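Long-range contacts in probable dipeptidase (Pseudomonas aeruginosa, PDB 3B40), which probably acts as a metal-dependent dipeptidase of the M19 (membrane or renal dipeptidase) family, hydrolysing dipeptides: residues 65-70 and 93-98; 349-354 and 393-398. The protein carries 11 engineered substitutions. All coordinates share one frame; numbering follows the deposited sequence.

Contact 1 (65-70 and 93-98); sequences LAIFGW and HQQEIR. With CA (calcium ion), chain F.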
ATOM      1  N   LEU A  65      -9.455  -0.400   0.734  1.00 14.28           N
ATOM      2  CA  LEU A  65      -9.320   0.581   1.807  1.00 14.50           C
ATOM      3  C   LEU A  65      -9.092  -0.139   3.128  1.00 14.27           C
ATOM      4  O   LEU A  65      -9.923  -0.942   3.572  1.00 13.87           O
ATOM      5  CB  LEU A  65     -10.581   1.442   1.904  1.00 13.23           C
ATOM      6  CG  LEU A  65     -11.039   2.022   0.545  1.00 17.29           C
ATOM      7  CD1 LEU A  65     -12.347   2.775   0.736  1.00 15.63           C
ATOM      8  CD2 LEU A  65     -10.007   2.943  -0.071  1.00 15.44           C
ATOM      9  N   ALA A  66      -7.992   0.206   3.770  1.00 14.42           N
ATOM     10  CA  ALA A  66      -7.482  -0.582   4.867  1.00 14.92           C
ATOM     11  C   ALA A  66      -7.999  -0.088   6.214  1.00 15.15           C
ATOM     12  O   ALA A  66      -7.994   1.112   6.490  1.00 15.21           O
ATOM     13  CB  ALA A  66      -5.959  -0.558   4.858  1.00 13.89           C
ATOM     14  N   ILE A  67      -8.409  -1.052   7.032  1.00 15.35           N
ATOM     15  CA  ILE A  67      -8.534  -0.898   8.461  1.00 16.00           C
ATOM     16  C   ILE A  67      -7.108  -0.852   8.995  1.00 16.59           C
ATOM     17  O   ILE A  67      -6.389  -1.873   8.990  1.00 14.71           O
ATOM     18  CB  ILE A  67      -9.256  -2.129   9.088  1.00 15.92           C
ATOM     19  CG1 ILE A  67     -10.658  -2.362   8.471  1.00 16.67           C
ATOM     20  CG2 ILE A  67      -9.255  -2.031  10.621  1.00 17.96           C
ATOM     21  CD1 ILE A  67     -11.653  -1.180   8.424  1.00 18.48           C
ATOM     22  N   PHE A  68      -6.705   0.326   9.449  1.00 16.24           N
ATOM     23  CA  PHE A  68      -5.302   0.578   9.814  1.00 17.68           C
ATOM     24  C   PHE A  68      -5.234   1.248  11.182  1.00 18.42           C
ATOM     25  O   PHE A  68      -6.050   2.134  11.492  1.00 18.98           O
ATOM     26  CB  PHE A  68      -4.663   1.498   8.761  1.00 17.28           C
ATOM     27  CG  PHE A  68      -3.238   1.902   9.067  1.00 19.02           C
ATOM     28  CD1 PHE A  68      -2.186   1.078   8.709  1.00 17.90           C
ATOM     29  CD2 PHE A  68      -2.949   3.140   9.671  1.00 18.34           C
ATOM     30  CE1 PHE A  68      -0.856   1.443   8.983  1.00 19.07           C
ATOM     31  CE2 PHE A  68      -1.617   3.510   9.952  1.00 18.28           C
ATOM     32  CZ  PHE A  68      -0.579   2.651   9.602  1.00 18.88           C
ATOM     33  N   GLY A  69      -4.292   0.795  12.007  1.00 19.37           N
ATOM     34  CA  GLY A  69      -3.841   1.561  13.164  1.00 21.06           C
ATOM     35  C   GLY A  69      -2.341   1.341  13.335  1.00 22.07           C
ATOM     36  O   GLY A  69      -1.799   0.342  12.852  1.00 21.62           O
ATOM     37  N   TRP A  70      -1.672   2.277  14.009  1.00 22.90           N
ATOM     38  CA  TRP A  70      -0.252   2.146  14.338  1.00 23.68           C
ATOM     39  C   TRP A  70       0.102   3.056  15.519  1.00 24.71           C
ATOM     40  O   TRP A  70      -0.776   3.791  15.987  1.00 24.98           O
ATOM     41  CB  TRP A  70       0.595   2.458  13.089  1.00 23.82           C
ATOM     42  CG  TRP A  70       0.838   3.889  12.859  1.00 21.55           C
ATOM     43  CD1 TRP A  70      -0.072   4.907  12.921  1.00 23.18           C
ATOM     44  CD2 TRP A  70       2.084   4.476  12.510  1.00 22.26           C
ATOM     45  NE1 TRP A  70       0.539   6.107  12.622  1.00 21.57           N
ATOM     46  CE2 TRP A  70       1.868   5.866  12.371  1.00 22.26           C
ATOM     47  CE3 TRP A  70       3.377   3.958  12.282  1.00 22.73           C
ATOM     48  CZ2 TRP A  70       2.907   6.758  12.032  1.00 24.02           C
ATOM     49  CZ3 TRP A  70       4.408   4.846  11.950  1.00 22.10           C
ATOM     50  CH2 TRP A  70       4.158   6.224  11.812  1.00 22.55           C
ATOM     51  N   HIS A  93      -8.537   2.134  18.345  1.00 23.34           N
ATOM     52  CA  HIS A  93      -9.474   3.218  18.044  1.00 23.69           C
ATOM     53  C   HIS A  93      -9.364   3.730  16.598  1.00 22.14           C
ATOM     54  O   HIS A  93     -10.371   4.001  15.979  1.00 22.12           O
ATOM     55  CB  HIS A  93      -9.276   4.366  19.024  1.00 24.19           C
ATOM     56  CG  HIS A  93      -9.637   4.019  20.435  1.00 28.92           C
ATOM     57  ND1 HIS A  93      -9.271   4.801  21.512  1.00 32.89           N
ATOM     58  CD2 HIS A  93     -10.321   2.967  20.948  1.00 31.44           C
ATOM     59  CE1 HIS A  93      -9.717   4.248  22.625  1.00 34.06           C
ATOM     60  NE2 HIS A  93     -10.356   3.133  22.311  1.00 32.96           N
ATOM     61  N   GLN A  94      -8.147   3.836  16.076  1.00 21.17           N
ATOM     62  CA  GLN A  94      -7.902   4.209  14.669  1.00 20.60           C
ATOM     63  C   GLN A  94      -8.561   3.177  13.718  1.00 20.28           C
ATOM     64  O   GLN A  94      -9.176   3.562  12.715  1.00 20.00           O
ATOM     65  CB  GLN A  94      -6.398   4.328  14.371  1.00 20.58           C
ATOM     66  CG  GLN A  94      -5.633   5.404  15.171  1.00 21.84           C
ATOM     67  CD  GLN A  94      -4.109   5.165  15.276  1.00 21.78           C
ATOM     68  OE1 GLN A  94      -3.477   4.579  14.387  1.00 21.72           O
ATOM     69  NE2 GLN A  94      -3.516   5.633  16.382  1.00 23.20           N
ATOM     70  N   GLN A  95      -8.461   1.881  14.053  1.00 19.13           N
ATOM     71  CA  GLN A  95      -9.088   0.810  13.247  1.00 18.67           C
ATOM     72  C   GLN A  95     -10.601   0.921  13.305  1.00 18.96           C
ATOM     73  O   GLN A  95     -11.276   0.801  12.283  1.00 18.23           O
ATOM     74  CB  GLN A  95      -8.722  -0.589  13.736  1.00 17.81           C
ATOM     75  CG  GLN A  95      -7.259  -0.999  13.686  1.00 17.10           C
ATOM     76  CD  GLN A  95      -7.106  -2.438  14.142  1.00 19.35           C
ATOM     77  OE1 GLN A  95      -7.490  -2.792  15.272  1.00 20.56           O
ATOM     78  NE2 GLN A  95      -6.546  -3.278  13.281  1.00 16.97           N
ATOM     79  N   GLU A  96     -11.135   1.135  14.503  1.00 18.44           N
ATOM     80  CA  GLU A  96     -12.584   1.205  14.654  1.00 18.96           C
ATOM     81  C   GLU A  96     -13.185   2.409  13.896  1.00 18.12           C
ATOM     82  O   GLU A  96     -14.231   2.286  13.297  1.00 17.59           O
ATOM     83  CB  GLU A  96     -12.980   1.232  16.121  1.00 19.96           C
ATOM     84  CG  GLU A  96     -12.760  -0.101  16.856  1.00 23.14           C
ATOM     85  CD  GLU A  96     -13.652  -1.248  16.346  1.00 27.82           C
ATOM     86  OE1 GLU A  96     -14.855  -1.029  16.068  1.00 30.53           O
ATOM     87  OE2 GLU A  96     -13.143  -2.382  16.239  1.00 29.33           O
ATOM     88  N   ILE A  97     -12.516   3.560  13.962  1.00 17.70           N
ATOM     89  CA  ILE A  97     -12.899   4.740  13.207  1.00 17.81           C
ATOM     90  C   ILE A  97     -12.975   4.421  11.722  1.00 18.00           C
ATOM     91  O   ILE A  97     -13.979   4.734  11.070  1.00 17.51           O
ATOM     92  CB  ILE A  97     -11.952   5.940  13.506  1.00 18.34           C
ATOM     93  CG1 ILE A  97     -12.183   6.405  14.964  1.00 18.53           C
ATOM     94  CG2 ILE A  97     -12.184   7.106  12.491  1.00 18.12           C
ATOM     95  CD1 ILE A  97     -11.271   7.467  15.429  1.00 22.02           C
ATOM     96  N   ARG A  98     -11.934   3.775  11.193  1.00 18.24           N
ATOM     97  CA  ARG A  98     -11.887   3.458   9.754  1.00 18.30           C
ATOM     98  C   ARG A  98     -13.005   2.502   9.333  1.00 19.23           C
ATOM     99  O   ARG A  98     -13.637   2.687   8.275  1.00 18.49           O
ATOM    100  CB  ARG A  98     -10.485   3.007   9.342  1.00 18.12           C
ATOM    101  CG  ARG A  98      -9.539   4.207   9.253  1.00 16.60           C
ATOM    102  CD  ARG A  98      -8.103   3.828   9.015  1.00 15.96           C
ATOM    103  NE  ARG A  98      -7.352   4.983   8.544  1.00 14.98           N
ATOM    104  CZ  ARG A  98      -6.344   5.546   9.208  1.00 19.37           C
ATOM    105  NH1 ARG A  98      -5.742   6.609   8.694  1.00 16.49           N
ATOM    106  NH2 ARG A  98      -5.948   5.055  10.390  1.00 17.55           N
TER
HETATM  107 CA    CA F 451     -10.460   1.133  24.017  1.00 55.06          CA
HETATM  108  O   HOH W   1      -4.403  -2.579  11.404  1.00 18.29           O
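Gln94 and Arg98 both turn CG anti to the carbonyl carbon (chi1 -62° in Gln94), and their chains, extended beyond it, head toward the backbone of 65-70. Gln94 OE1 accepts from Trp70 N at 2.9 Å, a nearly straight bond (162° at the hydrogen), and also lies at the edge of the indole, 3.7 Å from Trp70 CD1. The return bond from Gln94 NE2 to Trp70 O is weak, at 3.3 Å. One turn on, Arg98 NH2 donates to Phe68 O at 3.1 Å from above the carbonyl plane, and the same nitrogen sits at the phenyl edge, 3.6 Å from Phe68 CD2; ring and guanidinium planes stand 79° apart. Arg98 NE also bonds Val31 O. Ile67 CG2 meets Gln95 CB at 3.5 Å, the two side chains crossing at about a right angle. Gln95 NE2 donates to a water 2.9 Å away, which also accepts a weak bond from Gly69 N and so bridges the segments. Strand and helix axes run roughly antiparallel with a closest approach of 6.6 Å, and strand 62-68 pairs in parallel with strands 25-29 and 131-138: a helix packed on the parallel strands of a TIM-barrel-type fold.

Contact 2 (349-354 and 393-398); sequences VGIDHV and AKLWGG. With CD (cadmium ion), chain C.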
ATOM      1  N   VAL A 349       8.082 -11.511 -13.610  1.00 11.99           N
ATOM      2  CA  VAL A 349       7.055 -12.485 -13.210  1.00 12.53           C
ATOM      3  C   VAL A 349       5.961 -12.823 -14.238  1.00 13.17           C
ATOM      4  O   VAL A 349       5.212 -13.772 -14.040  1.00 13.71           O
ATOM      5  CB  VAL A 349       6.429 -12.141 -11.836  1.00 11.95           C
ATOM      6  CG1 VAL A 349       7.532 -12.073 -10.782  1.00 12.53           C
ATOM      7  CG2 VAL A 349       5.720 -10.786 -11.907  1.00 12.18           C
ATOM      8  N   GLY A 350       5.872 -12.046 -15.315  1.00 13.44           N
ATOM      9  CA  GLY A 350       4.883 -12.270 -16.371  1.00 13.37           C
ATOM     10  C   GLY A 350       3.627 -11.453 -16.156  1.00 14.10           C
ATOM     11  O   GLY A 350       3.282 -11.110 -15.002  1.00 14.77           O
ATOM     12  N   ILE A 351       2.914 -11.172 -17.252  1.00 13.45           N
ATOM     13  CA  ILE A 351       1.789 -10.220 -17.222  1.00 14.18           C
ATOM     14  C   ILE A 351       0.725 -10.642 -16.213  1.00 14.41           C
ATOM     15  O   ILE A 351      -0.007  -9.804 -15.712  1.00 14.45           O
ATOM     16  CB  ILE A 351       1.144  -9.963 -18.653  1.00 13.64           C
ATOM     17  CG1 ILE A 351       0.116  -8.826 -18.604  1.00 16.52           C
ATOM     18  CG2 ILE A 351       0.510 -11.202 -19.265  1.00 14.54           C
ATOM     19  CD1 ILE A 351       0.755  -7.445 -18.482  1.00 17.56           C
ATOM     20  N   ASP A 352       0.649 -11.939 -15.919  1.00 13.91           N
ATOM     21  CA  ASP A 352      -0.432 -12.464 -15.069  1.00 14.15           C
ATOM     22  C   ASP A 352      -0.218 -12.191 -13.565  1.00 13.40           C
ATOM     23  O   ASP A 352      -1.091 -12.489 -12.712  1.00 13.36           O
ATOM     24  CB  ASP A 352      -0.587 -13.967 -15.277  1.00 14.19           C
ATOM     25  CG  ASP A 352      -1.187 -14.343 -16.634  1.00 18.48           C
ATOM     26  OD1 ASP A 352      -1.978 -13.572 -17.251  1.00 18.42           O
ATOM     27  OD2 ASP A 352      -0.903 -15.483 -17.059  1.00 23.85           O
ATOM     28  N   HIS A 353       0.933 -11.629 -13.227  1.00 12.92           N
ATOM     29  CA  HIS A 353       1.306 -11.495 -11.818  1.00 12.20           C
ATOM     30  C   HIS A 353       1.612 -10.090 -11.389  1.00 12.56           C
ATOM     31  O   HIS A 353       2.293  -9.879 -10.345  1.00 12.48           O
ATOM     32  CB  HIS A 353       2.483 -12.425 -11.508  1.00 11.93           C
ATOM     33  CG  HIS A 353       2.144 -13.855 -11.732  1.00 12.39           C
ATOM     34  ND1 HIS A 353       1.344 -14.561 -10.861  1.00 13.65           N
ATOM     35  CD2 HIS A 353       2.407 -14.684 -12.771  1.00 11.90           C
ATOM     36  CE1 HIS A 353       1.177 -15.787 -11.327  1.00 15.92           C
ATOM     37  NE2 HIS A 353       1.821 -15.887 -12.475  1.00 13.19           N
ATOM     38  N   VAL A 354       1.113  -9.141 -12.183  1.00 11.00           N
ATOM     39  CA  VAL A 354       1.330  -7.723 -11.943  1.00 10.67           C
ATOM     40  C   VAL A 354      -0.004  -6.921 -11.876  1.00 10.05           C
ATOM     41  O   VAL A 354      -0.984  -7.210 -12.584  1.00  9.95           O
ATOM     42  CB  VAL A 354       2.347  -7.103 -12.974  1.00 10.54           C
ATOM     43  CG1 VAL A 354       2.777  -5.675 -12.569  1.00 11.90           C
ATOM     44  CG2 VAL A 354       3.610  -7.965 -13.100  1.00 11.11           C
ATOM     45  N   ALA A 393      -6.269  -4.757 -18.889  1.00 14.82           N
ATOM     46  CA  ALA A 393      -7.343  -5.232 -18.027  1.00 14.78           C
ATOM     47  C   ALA A 393      -6.816  -6.134 -16.888  1.00 15.47           C
ATOM     48  O   ALA A 393      -7.353  -6.116 -15.758  1.00 17.06           O
ATOM     49  CB  ALA A 393      -8.433  -5.955 -18.844  1.00 15.48           C
ATOM     50  N   LYS A 394      -5.782  -6.920 -17.168  1.00 14.80           N
ATOM     51  CA  LYS A 394      -5.168  -7.782 -16.145  1.00 14.15           C
ATOM     52  C   LYS A 394      -4.449  -6.911 -15.104  1.00 12.99           C
ATOM     53  O   LYS A 394      -4.678  -7.062 -13.914  1.00 12.84           O
ATOM     54  CB  LYS A 394      -4.171  -8.737 -16.798  1.00 15.09           C
ATOM     55  CG  LYS A 394      -4.775  -9.768 -17.724  1.00 17.49           C
ATOM     56  CD  LYS A 394      -3.784 -10.873 -18.060  1.00 18.34           C
ATOM     57  CE  LYS A 394      -4.474 -11.876 -18.970  1.00 21.67           C
ATOM     58  NZ  LYS A 394      -3.532 -12.899 -19.481  1.00 23.96           N
ATOM     59  N   LEU A 395      -3.621  -5.967 -15.577  1.00 12.42           N
ATOM     60  CA  LEU A 395      -2.938  -4.976 -14.729  1.00 12.12           C
ATOM     61  C   LEU A 395      -3.878  -4.206 -13.829  1.00 12.59           C
ATOM     62  O   LEU A 395      -3.603  -4.040 -12.643  1.00 13.87           O
ATOM     63  CB  LEU A 395      -2.055  -3.988 -15.544  1.00 10.75           C
ATOM     64  CG  LEU A 395      -0.741  -4.516 -16.128  1.00 10.30           C
ATOM     65  CD1 LEU A 395      -0.167  -3.564 -17.183  1.00  5.27           C
ATOM     66  CD2 LEU A 395       0.315  -4.741 -15.007  1.00 10.57           C
ATOM     67  N   TRP A 396      -4.991  -3.735 -14.382  1.00 14.19           N
ATOM     68  CA  TRP A 396      -5.949  -2.898 -13.630  1.00 12.97           C
ATOM     69  C   TRP A 396      -6.906  -3.647 -12.706  1.00 13.09           C
ATOM     70  O   TRP A 396      -7.867  -3.062 -12.154  1.00 11.79           O
ATOM     71  CB  TRP A 396      -6.736  -2.009 -14.581  1.00 13.84           C
ATOM     72  CG  TRP A 396      -6.156  -0.626 -14.709  1.00 12.89           C
ATOM     73  CD1 TRP A 396      -5.773  -0.009 -15.860  1.00 12.09           C
ATOM     74  CD2 TRP A 396      -5.868   0.282 -13.642  1.00 13.12           C
ATOM     75  NE1 TRP A 396      -5.271   1.238 -15.582  1.00 14.58           N
ATOM     76  CE2 TRP A 396      -5.334   1.446 -14.223  1.00 13.96           C
ATOM     77  CE3 TRP A 396      -6.011   0.222 -12.230  1.00 16.04           C
ATOM     78  CZ2 TRP A 396      -4.932   2.546 -13.462  1.00 13.90           C
ATOM     79  CZ3 TRP A 396      -5.622   1.338 -11.468  1.00 13.16           C
ATOM     80  CH2 TRP A 396      -5.081   2.471 -12.091  1.00 14.87           C
ATOM     81  N   GLY A 397      -6.667  -4.947 -12.521  1.00 13.19           N
ATOM     82  CA  GLY A 397      -7.482  -5.698 -11.568  1.00 11.95           C
ATOM     83  C   GLY A 397      -7.777  -7.156 -11.867  1.00 13.18           C
ATOM     84  O   GLY A 397      -8.052  -7.930 -10.939  1.00 13.55           O
ATOM     85  N   GLY A 398      -7.746  -7.542 -13.144  1.00 12.85           N
ATOM     86  CA  GLY A 398      -8.000  -8.944 -13.539  1.00 13.08           C
ATOM     87  C   GLY A 398      -7.139  -9.948 -12.768  1.00 13.49           C
ATOM     88  O   GLY A 398      -7.617 -10.997 -12.342  1.00 13.20           O
TER
HETATM   89 CD    CD C   2       1.565 -17.712 -13.837  1.00 34.25          CD
HETATM   90  O   HOH W   2      -0.621 -17.370 -14.548  1.00 27.17           O
HETATM   91  O   HOH W   3      -0.621 -18.484 -12.423  1.00 28.24           O
HETATM   92  O   HOH W   4       3.706 -18.622 -12.931  1.00 24.91           O
HETATM   93  O   HOH W   5       2.883 -16.651 -15.604  1.00 16.45           O
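Asp352 OD1 receives Lys394 NZ at 2.8 Å, a salt bridge in which the ammonium approaches nearly along the carboxylate C-O axis. The lysine chain is extended beyond CG and also brings CD to 3.3 Å from Asp352 OD1, so the methylenes pass beside the same oxygen. The other carboxylate oxygen, Asp352 OD2, accepts from a water 3.2 Å away, and this water is a ligand of the cadmium ion held by His353 NE2 at 2.3 Å. Asp352 CB lies over one face of the His353 imidazole, toward its rim, while His353 ND1 bonds Gly260 O; the latter bond leaves NE2 to the metal.

The rest of the contact is aliphatic. Val354 CG1, anti to its backbone N (chi1 -170°), meets Leu395 CD2 at 3.6 Å, these two side chains lying side by side and pointing the same way. Ile351 crosses Leu395 at about a right angle, its CD1 4.0 Å from Leu395 CG. Val346 of helix 335-349 touches both Ile351 and Val354, and Asn399 ND2 bonds the carbonyls of Ile351 and Val354, adding polar ties from helix 389-409. Asp352 thus faces two positive centres, Lys394 directly and the cadmium through its water, an arrangement that would be expected to favour the ionised carboxylate.

How the contacts relate
After helix 9-19, strand 25-29 and helix 52-58 the chain enters strand 62-68 and returns along helix 87-108, so contact 1 closes a loop of 22 intervening residues, part of which is not modelled. It is complete long before contact 2 opens: the turn between helix 335-349 and strand 354-357 meets helix 389-409 across 38 residues that include helix 375-385. The two loops follow in series, neither nesting nor crossing. The centres of contact 1 and contact 2 lie about 28 Å apart, on opposite sides of the chain's centre. The nearest atoms of contact 1 and contact 2 are about 12 Å apart. Contact 1 ties an early strand to the helix that follows it; contact 2 ties the start of the last strand to the C-terminal helix.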